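Long-range contacts in Alpha/beta hydrolase (Pseudomonas aeruginosa PAO1, PDB 4R1D), which probably acts as a lipase linked to the H2 type VI secretion system, binds calcium and forms a complex with the inhibitor Tli4: residues D170-P175 / G187-E192; E426-Y431 / I553-L558; A515-G520 / Q545-Y550. All blocks are in the same frame, centred on the assembly; numbering follows the deposited sequence.

Interaction 1: D170-P175 / G187-E192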
loop_
_atom_site.group_PDB
_atom_site.type_symbol
_atom_site.label_atom_id
_atom_site.label_comp_id
_atom_site.label_asym_id
_atom_site.label_seq_id
_atom_site.Cartn_x
_atom_site.Cartn_y
_atom_site.Cartn_z
ATOM N N ASP A 170 32.636 -20.981 -5.599
ATOM C CA ASP A 170 33.369 -20.069 -6.476
ATOM C C ASP A 170 32.830 -18.651 -6.340
ATOM O O ASP A 170 33.447 -17.799 -5.684
ATOM C CB ASP A 170 33.271 -20.560 -7.924
ATOM C CG ASP A 170 34.057 -19.691 -8.909
ATOM O OD1 ASP A 170 34.562 -18.612 -8.527
ATOM O OD2 ASP A 170 34.148 -20.090 -10.083
ATOM N N GLU A 171 31.666 -18.408 -6.933
ATOM C CA GLU A 171 31.066 -17.076 -6.924
ATOM C C GLU A 171 30.952 -16.440 -5.529
ATOM O O GLU A 171 31.222 -15.244 -5.353
ATOM C CB GLU A 171 29.689 -17.109 -7.613
ATOM C CG GLU A 171 29.740 -17.337 -9.128
ATOM C CD GLU A 171 29.700 -18.816 -9.538
ATOM O OE1 GLU A 171 30.143 -19.692 -8.761
ATOM O OE2 GLU A 171 29.227 -19.101 -10.660
ATOM N N ALA A 172 30.531 -17.227 -4.545
ATOM C CA ALA A 172 30.352 -16.719 -3.195
ATOM C C ALA A 172 31.639 -16.221 -2.557
ATOM O O ALA A 172 31.588 -15.439 -1.623
ATOM C CB ALA A 172 29.730 -17.773 -2.310
ATOM N N LEU A 173 32.786 -16.670 -3.059
ATOM C CA LEU A 173 34.063 -16.380 -2.398
ATOM C C LEU A 173 34.680 -15.050 -2.832
ATOM O O LEU A 173 35.766 -14.685 -2.385
ATOM C CB LEU A 173 35.055 -17.528 -2.636
ATOM C CG LEU A 173 34.498 -18.916 -2.302
ATOM C CD1 LEU A 173 35.500 -20.020 -2.640
ATOM C CD2 LEU A 173 34.082 -19.012 -0.826
ATOM N N SER A 174 33.982 -14.344 -3.714
ATOM C CA SER A 174 34.436 -13.065 -4.252
ATOM C C SER A 174 34.863 -12.068 -3.160
ATOM O O SER A 174 34.184 -11.918 -2.145
ATOM C CB SER A 174 33.318 -12.474 -5.130
ATOM O OG SER A 174 33.735 -11.284 -5.753
ATOM N N PRO A 175 36.013 -11.390 -3.347
ATOM C CA PRO A 175 36.339 -10.327 -2.387
ATOM C C PRO A 175 35.232 -9.282 -2.400
ATOM O O PRO A 175 34.822 -8.876 -3.475
ATOM C CB PRO A 175 37.632 -9.740 -2.957
ATOM C CG PRO A 175 38.263 -10.901 -3.685
ATOM C CD PRO A 175 37.110 -11.638 -4.298
ATOM N N GLY A 187 35.260 -9.120 5.198
ATOM C CA GLY A 187 36.135 -9.844 4.295
ATOM C C GLY A 187 35.369 -10.898 3.529
ATOM O O GLY A 187 34.165 -11.049 3.717
ATOM N N PRO A 188 36.061 -11.635 2.655
ATOM C CA PRO A 188 35.386 -12.653 1.847
ATOM C C PRO A 188 34.851 -13.772 2.722
ATOM O O PRO A 188 35.330 -13.965 3.841
ATOM C CB PRO A 188 36.508 -13.190 0.953
ATOM C CG PRO A 188 37.760 -12.901 1.712
ATOM C CD PRO A 188 37.509 -11.584 2.379
ATOM N N ILE A 189 33.855 -14.489 2.212
ATOM C CA ILE A 189 33.390 -15.710 2.840
ATOM C C ILE A 189 34.513 -16.742 2.721
ATOM O O ILE A 189 35.201 -16.793 1.695
ATOM C CB ILE A 189 32.131 -16.231 2.128
ATOM C CG1 ILE A 189 30.923 -15.349 2.464
ATOM C CG2 ILE A 189 31.848 -17.675 2.498
ATOM C CD1 ILE A 189 29.751 -15.499 1.484
ATOM N N ASP A 190 34.714 -17.530 3.768
ATOM C CA ASP A 190 35.700 -18.605 3.720
ATOM C C ASP A 190 35.063 -19.969 3.949
ATOM O O ASP A 190 33.860 -20.074 4.212
ATOM C CB ASP A 190 36.893 -18.351 4.668
ATOM C CG ASP A 190 36.536 -18.456 6.143
ATOM O OD1 ASP A 190 35.577 -19.172 6.518
ATOM O OD2 ASP A 190 37.246 -17.822 6.955
ATOM N N GLU A 191 35.870 -21.021 3.838
ATOM C CA GLU A 191 35.336 -22.379 3.877
ATOM C C GLU A 191 34.778 -22.730 5.256
ATOM O O GLU A 191 33.759 -23.416 5.366
ATOM C CB GLU A 191 36.409 -23.398 3.457
ATOM C CG GLU A 191 35.863 -24.809 3.285
ATOM C CD GLU A 191 36.920 -25.806 2.865
ATOM O OE1 GLU A 191 38.058 -25.388 2.546
ATOM O OE2 GLU A 191 36.607 -27.011 2.854
ATOM N N GLU A 192 35.455 -22.275 6.309
ATOM C CA GLU A 192 34.933 -22.381 7.680
ATOM C C GLU A 192 33.508 -21.902 7.795
ATOM O O GLU A 192 32.646 -22.570 8.365
ATOM C CB GLU A 192 35.672 -21.412 8.580
ATOM C CG GLU A 192 36.381 -22.064 9.623
ATOM C CD GLU A 192 37.408 -22.882 8.999
ATOM O OE1 GLU A 192 37.165 -24.091 8.868
ATOM O OE2 GLU A 192 38.423 -22.286 8.594
HETATM O O HOH W 1 32.999 -13.537 -0.256
#
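A single water joins Ala-172, Ser-174 and Ile-189. It donates to Ala-172 O at 2.7 Å and to Ser-174 O at 2.8 Å, and it accepts from Ile-189 N at 2.8 Å, so the water donates twice and accepts once, and three backbone groups are satisfied without any direct hydrogen bond between 170-175 and 187-192. Around it aliphatic carbons pack against backbone carbonyls. Ile-189 lays its side chain beside the Ala-172 carbonyl, with CD1 3.6 Å from Ala-172 O. Leu-173 CG stands anti to its carbonyl carbon (chi1 -51°), beside the backbone N. Leu-173 CD2 lies 3.5 Å from Ile-189 O, and the same methyl makes an apolar contact with Ile-189 CG2 at 4.2 Å. Pro-188 brings its ring in from the other segment, CB lying 3.7 Å from Leu-173 O. Beyond this contact Ile-189 also rests on Tyr-550, Ile-553 and Lys-554 of helix 542-556, which joins the pair to the protein body. Just downstream, Asp-190 OD1 accepts a hydrogen bond from Glu-193 N. The arrangement is thus a 3-10 turn joined through water to the segment leading into helix 191-197, whose N-cap is Asp-190.

Interaction 2: E426-Y431 / I553-L558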
loop_
_atom_site.group_PDB
_atom_site.type_symbol
_atom_site.label_atom_id
_atom_site.label_comp_id
_atom_site.label_asym_id
_atom_site.label_seq_id
_atom_site.Cartn_x
_atom_site.Cartn_y
_atom_site.Cartn_z
ATOM N N GLU A 426 24.365 -5.484 12.892
ATOM C CA GLU A 426 24.841 -6.415 11.873
ATOM C C GLU A 426 24.057 -6.188 10.577
ATOM O O GLU A 426 23.279 -7.037 10.150
ATOM C CB GLU A 426 24.702 -7.859 12.352
ATOM C CG GLU A 426 25.290 -8.093 13.754
ATOM C CD GLU A 426 26.813 -7.931 13.790
ATOM O OE1 GLU A 426 27.457 -8.028 12.729
ATOM O OE2 GLU A 426 27.364 -7.717 14.887
ATOM N N THR A 427 24.272 -5.028 9.969
ATOM C CA THR A 427 23.526 -4.637 8.786
ATOM C C THR A 427 24.407 -4.714 7.548
ATOM O O THR A 427 25.510 -4.141 7.516
ATOM C CB THR A 427 22.968 -3.202 8.929
ATOM O OG1 THR A 427 21.938 -3.185 9.924
ATOM C CG2 THR A 427 22.376 -2.743 7.613
ATOM N N TYR A 428 23.922 -5.435 6.541
ATOM C CA TYR A 428 24.604 -5.557 5.253
ATOM C C TYR A 428 23.697 -4.960 4.193
ATOM O O TYR A 428 22.644 -5.513 3.870
ATOM C CB TYR A 428 24.896 -7.033 4.948
ATOM C CG TYR A 428 25.883 -7.644 5.924
ATOM C CD1 TYR A 428 25.513 -7.945 7.239
ATOM C CD2 TYR A 428 27.193 -7.893 5.534
ATOM C CE1 TYR A 428 26.445 -8.485 8.141
ATOM C CE2 TYR A 428 28.112 -8.432 6.419
ATOM C CZ TYR A 428 27.745 -8.717 7.705
ATOM O OH TYR A 428 28.695 -9.253 8.545
ATOM N N ALA A 429 24.081 -3.802 3.672
ATOM C CA ALA A 429 23.206 -3.067 2.773
ATOM C C ALA A 429 23.768 -3.058 1.350
ATOM O O ALA A 429 24.979 -3.023 1.163
ATOM C CB ALA A 429 23.048 -1.645 3.283
ATOM N N HIS A 430 22.889 -3.090 0.352
ATOM C CA HIS A 430 23.313 -2.856 -1.030
ATOM C C HIS A 430 22.323 -1.903 -1.705
ATOM O O HIS A 430 21.158 -1.821 -1.321
ATOM C CB HIS A 430 23.470 -4.172 -1.820
ATOM C CG HIS A 430 22.188 -4.930 -1.987
ATOM N ND1 HIS A 430 21.757 -5.872 -1.075
ATOM C CD2 HIS A 430 21.230 -4.860 -2.942
ATOM C CE1 HIS A 430 20.588 -6.355 -1.467
ATOM N NE2 HIS A 430 20.245 -5.756 -2.593
ATOM N N TYR A 431 22.789 -1.154 -2.690
ATOM C CA TYR A 431 21.927 -0.180 -3.336
ATOM C C TYR A 431 22.450 0.153 -4.731
ATOM O O TYR A 431 23.607 -0.123 -5.045
ATOM C CB TYR A 431 21.812 1.088 -2.477
ATOM C CG TYR A 431 23.133 1.786 -2.227
ATOM C CD1 TYR A 431 24.073 1.249 -1.353
ATOM C CD2 TYR A 431 23.441 2.983 -2.872
ATOM C CE1 TYR A 431 25.292 1.887 -1.126
ATOM C CE2 TYR A 431 24.644 3.626 -2.646
ATOM C CZ TYR A 431 25.562 3.078 -1.775
ATOM O OH TYR A 431 26.767 3.722 -1.555
ATOM N N ILE A 553 25.157 -15.478 5.091
ATOM C CA ILE A 553 26.278 -16.294 5.547
ATOM C C ILE A 553 27.064 -15.620 6.680
ATOM O O ILE A 553 27.356 -16.245 7.708
ATOM C CB ILE A 553 27.234 -16.656 4.410
ATOM C CG1 ILE A 553 26.528 -17.553 3.382
ATOM C CG2 ILE A 553 28.493 -17.340 4.991
ATOM C CD1 ILE A 553 25.942 -18.852 3.987
ATOM N N LYS A 554 27.404 -14.349 6.502
ATOM C CA LYS A 554 28.125 -13.627 7.539
ATOM C C LYS A 554 27.337 -13.521 8.852
ATOM O O LYS A 554 27.870 -13.806 9.928
ATOM C CB LYS A 554 28.569 -12.255 7.040
ATOM C CG LYS A 554 29.676 -12.314 5.967
ATOM C CD LYS A 554 30.966 -12.937 6.517
ATOM C CE LYS A 554 32.093 -12.916 5.479
ATOM N NZ LYS A 554 33.444 -13.236 6.075
ATOM N N ILE A 555 26.062 -13.140 8.763
ATOM C CA ILE A 555 25.229 -12.997 9.952
ATOM C C ILE A 555 25.107 -14.320 10.712
ATOM O O ILE A 555 25.109 -14.345 11.940
ATOM C CB ILE A 555 23.824 -12.459 9.587
ATOM C CG1 ILE A 555 23.952 -11.012 9.092
ATOM C CG2 ILE A 555 22.855 -12.586 10.805
ATOM C CD1 ILE A 555 22.771 -10.493 8.240
ATOM N N THR A 556 24.984 -15.407 9.965
ATOM C CA THR A 556 24.862 -16.757 10.519
ATOM C C THR A 556 26.033 -17.162 11.435
ATOM O O THR A 556 25.865 -17.965 12.361
ATOM C CB THR A 556 24.692 -17.778 9.364
ATOM O OG1 THR A 556 23.471 -17.496 8.664
ATOM C CG2 THR A 556 24.645 -19.200 9.875
ATOM N N GLN A 557 27.209 -16.601 11.190
ATOM C CA GLN A 557 28.368 -16.900 12.031
ATOM C C GLN A 557 28.099 -16.534 13.496
ATOM O O GLN A 557 28.729 -17.068 14.413
ATOM C CB GLN A 557 29.616 -16.194 11.499
ATOM C CG GLN A 557 29.896 -16.451 10.013
ATOM C CD GLN A 557 29.837 -17.931 9.637
ATOM O OE1 GLN A 557 29.119 -18.329 8.707
ATOM N NE2 GLN A 557 30.605 -18.750 10.344
ATOM N N LEU A 558 27.137 -15.637 13.707
ATOM C CA LEU A 558 26.753 -15.199 15.051
ATOM C C LEU A 558 25.755 -16.127 15.746
ATOM O O LEU A 558 25.510 -15.994 16.943
ATOM C CB LEU A 558 26.179 -13.780 14.998
ATOM C CG LEU A 558 27.174 -12.750 14.467
ATOM C CD1 LEU A 558 26.499 -11.403 14.276
ATOM C CD2 LEU A 558 28.369 -12.632 15.413
#
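Tyr-428 and Glu-426 meet Lys-554, Ile-555 and Leu-558 where the last turn of helix 542-556 and the residues that follow it pack on the central parallel sheet, a helix-on-sheet layer of the alpha/beta hydrolase fold. No hydrogen bond crosses between 426-431 and 553-558. The apolar part centres on the Tyr-428 ring. Ile-555 slides past it in the opposite direction, CG1 lying 3.7 Å from Tyr-428 CE1, while its CD1 methyl reaches further back toward the strand, 4.0 Å from Glu-426 O. Lys-554 crosses the tyrosine at about a right angle and offers aliphatic carbon: its CB is 3.4 Å from Tyr-428 OH. Both neighbours approach the ring obliquely.

The charged groups of this contact find their partners elsewhere. Lys-554 NZ leads away to a salt bridge with Glu-193 and a hydrogen bond to Pro-188 O, while Lys-554 packs here through CB. Glu-426 OE1 forms a salt bridge with Lys-514, yet the Glu-426 carboxylate itself lies against a methyl group. Glu-426 and Leu-558 reach toward each other tip to tip. The bend at chi2 of -67° places Glu-426 CD close to the leucine, and one methyl, Leu-558 CD1, sits 3.5 Å from that carbon and 3.8 Å from each of Glu-426 OE1 and OE2.

Interaction 3: A515-G520 / Q545-Y550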
loop_
_atom_site.group_PDB
_atom_site.type_symbol
_atom_site.label_atom_id
_atom_site.label_comp_id
_atom_site.label_asym_id
_atom_site.label_seq_id
_atom_site.Cartn_x
_atom_site.Cartn_y
_atom_site.Cartn_z
ATOM N N ALA A 515 28.451 -3.374 6.484
ATOM C CA ALA A 515 28.797 -3.563 5.080
ATOM C C ALA A 515 27.829 -2.814 4.170
ATOM O O ALA A 515 26.623 -2.773 4.428
ATOM C CB ALA A 515 28.826 -5.055 4.722
ATOM N N SER A 516 28.358 -2.208 3.117
ATOM C CA SER A 516 27.546 -1.438 2.171
ATOM C C SER A 516 28.084 -1.648 0.751
ATOM O O SER A 516 29.258 -1.357 0.460
ATOM C CB SER A 516 27.543 0.053 2.546
ATOM O OG SER A 516 26.797 0.835 1.624
ATOM N N PHE A 517 27.234 -2.179 -0.123
ATOM C CA PHE A 517 27.611 -2.456 -1.511
ATOM C C PHE A 517 27.006 -1.439 -2.461
ATOM O O PHE A 517 25.776 -1.354 -2.620
ATOM C CB PHE A 517 27.212 -3.878 -1.907
ATOM C CG PHE A 517 27.877 -4.936 -1.075
ATOM C CD1 PHE A 517 27.411 -5.228 0.199
ATOM C CD2 PHE A 517 28.977 -5.626 -1.558
ATOM C CE1 PHE A 517 28.016 -6.182 0.976
ATOM C CE2 PHE A 517 29.595 -6.583 -0.790
ATOM C CZ PHE A 517 29.113 -6.873 0.483
ATOM N N ARG A 518 27.889 -0.663 -3.088
ATOM C CA ARG A 518 27.482 0.431 -3.946
ATOM C C ARG A 518 27.503 -0.065 -5.398
ATOM O O ARG A 518 28.558 -0.148 -6.033
ATOM C CB ARG A 518 28.442 1.595 -3.728
ATOM C CG ARG A 518 28.157 2.902 -4.471
ATOM C CD ARG A 518 29.203 3.917 -3.978
ATOM N NE ARG A 518 29.126 5.248 -4.579
ATOM C CZ ARG A 518 28.381 6.250 -4.123
ATOM N NH1 ARG A 518 27.586 6.078 -3.069
ATOM N NH2 ARG A 518 28.419 7.433 -4.737
ATOM N N HIS A 519 26.334 -0.429 -5.910
ATOM C CA HIS A 519 26.263 -1.094 -7.212
ATOM C C HIS A 519 25.997 -0.103 -8.344
ATOM O O HIS A 519 25.170 0.789 -8.222
ATOM C CB HIS A 519 25.205 -2.211 -7.208
ATOM C CG HIS A 519 25.552 -3.358 -6.308
ATOM N ND1 HIS A 519 24.611 -4.027 -5.553
ATOM C CD2 HIS A 519 26.736 -3.960 -6.051
ATOM C CE1 HIS A 519 25.202 -4.982 -4.860
ATOM N NE2 HIS A 519 26.494 -4.962 -5.140
ATOM N N GLY A 520 26.693 -0.275 -9.461
ATOM C CA GLY A 520 26.481 0.606 -10.591
ATOM C C GLY A 520 27.658 1.524 -10.861
ATOM O O GLY A 520 28.740 1.357 -10.298
ATOM N N GLN A 545 21.562 -10.276 -5.414
ATOM C CA GLN A 545 21.476 -11.659 -4.944
ATOM C C GLN A 545 22.742 -12.058 -4.191
ATOM O O GLN A 545 22.677 -12.665 -3.119
ATOM C CB GLN A 545 21.230 -12.604 -6.133
ATOM C CG GLN A 545 19.901 -12.293 -6.856
ATOM C CD GLN A 545 19.712 -13.047 -8.157
ATOM O OE1 GLN A 545 20.636 -13.680 -8.663
ATOM N NE2 GLN A 545 18.500 -12.972 -8.712
ATOM N N TRP A 546 23.888 -11.716 -4.768
ATOM C CA TRP A 546 25.182 -11.996 -4.135
ATOM C C TRP A 546 25.232 -11.323 -2.778
ATOM O O TRP A 546 25.568 -11.941 -1.781
ATOM C CB TRP A 546 26.337 -11.464 -4.998
ATOM C CG TRP A 546 27.684 -11.966 -4.536
ATOM C CD1 TRP A 546 28.351 -13.059 -5.015
ATOM C CD2 TRP A 546 28.510 -11.419 -3.490
ATOM N NE1 TRP A 546 29.541 -13.218 -4.345
ATOM C CE2 TRP A 546 29.657 -12.229 -3.400
ATOM C CE3 TRP A 546 28.390 -10.318 -2.629
ATOM C CZ2 TRP A 546 30.674 -11.983 -2.477
ATOM C CZ3 TRP A 546 29.397 -10.076 -1.714
ATOM C CH2 TRP A 546 30.533 -10.900 -1.652
ATOM N N ALA A 547 24.911 -10.033 -2.741
ATOM C CA ALA A 547 24.987 -9.297 -1.486
ATOM C C ALA A 547 24.039 -9.830 -0.402
ATOM O O ALA A 547 24.358 -9.780 0.781
ATOM C CB ALA A 547 24.760 -7.793 -1.720
ATOM N N ALA A 548 22.871 -10.315 -0.812
ATOM C CA ALA A 548 21.929 -10.915 0.131
ATOM C C ALA A 548 22.468 -12.226 0.707
ATOM O O ALA A 548 22.490 -12.424 1.923
ATOM C CB ALA A 548 20.583 -11.147 -0.534
ATOM N N LEU A 549 22.905 -13.126 -0.165
ATOM C CA LEU A 549 23.415 -14.405 0.309
ATOM C C LEU A 549 24.683 -14.221 1.140
ATOM O O LEU A 549 24.873 -14.884 2.156
ATOM C CB LEU A 549 23.649 -15.350 -0.867
ATOM C CG LEU A 549 22.339 -15.832 -1.501
ATOM C CD1 LEU A 549 22.606 -16.370 -2.875
ATOM C CD2 LEU A 549 21.671 -16.885 -0.598
ATOM N N TYR A 550 25.548 -13.309 0.705
ATOM C CA TYR A 550 26.742 -12.968 1.468
ATOM C C TYR A 550 26.365 -12.500 2.876
ATOM O O TYR A 550 26.931 -12.960 3.865
ATOM C CB TYR A 550 27.531 -11.867 0.746
ATOM C CG TYR A 550 28.687 -11.330 1.533
ATOM C CD1 TYR A 550 29.944 -11.919 1.444
ATOM C CD2 TYR A 550 28.538 -10.216 2.356
ATOM C CE1 TYR A 550 31.026 -11.418 2.163
ATOM C CE2 TYR A 550 29.618 -9.711 3.084
ATOM C CZ TYR A 550 30.852 -10.318 2.979
ATOM O OH TYR A 550 31.909 -9.830 3.700
#
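An aromatic cluster of Phe-517, Trp-546 and Tyr-550 fills the buried interface between strand 515-519 and helix 542-556, whose local segments run antiparallel at 172° with axes 10.2 Å apart. Phe-517 points from the strand into the helix surface and is met by three residues. Its ring turns an edge toward the face of Tyr-550 in an offset edge-to-face pair, planes at 75°, with Phe-517 CZ 3.9 Å from both Tyr-550 CD2 and CE2. The side chains of Trp-546 and Phe-517 cross at about a right angle and their ring planes meet obliquely, at 65°; the six-membered ring touches through Trp-546 CZ3, which is 3.6 Å from Phe-517 CE2. Ala-547 puts its CB over one face of the Phe-517 ring, toward the rim, 4.2 Å from Phe-517 CD1. Ala-547 CB also lies 4.2 Å from His-519 CE1, at the edge of the imidazole and near its plane, so one small residue touches both rings. Within the helix, Tyr-550 CB lies over one face of the Trp-546 ring, toward its rim.

The polar ends are hydrogen-bonded to residues beyond the two segments: Trp-546 NE1 to Glu-171 O, Tyr-550 OH to Gly-187 O and His-519 ND1 to Tyr-533 OH. Strand 515-519 is an edge strand of the parallel sheet within this chain, beside strand 427-432, whose His-430 also packs against Phe-517 and Ala-547.

In the fold
Going along the chain, interaction 1 comes first and closes a short loop of 11 intervening residues just before helix 191-197. Interaction 2 opens much later, at strand 427-432, and closes only at the end of helix 542-556; within that span lies interaction 3, running from the edge strand 515-519 to the middle of the same helix. Interactions 2 and 3 therefore share one helix and reach neighbouring strands of one parallel sheet, whose backbones are joined by bonds such as Ala-429 with Phe-517. The loop of interaction 1 lies against the helix, bonded to Trp-546, Tyr-550 and Lys-554. Helix 542-556 is thus touched by that loop and, through interactions 2 and 3, by the sheet.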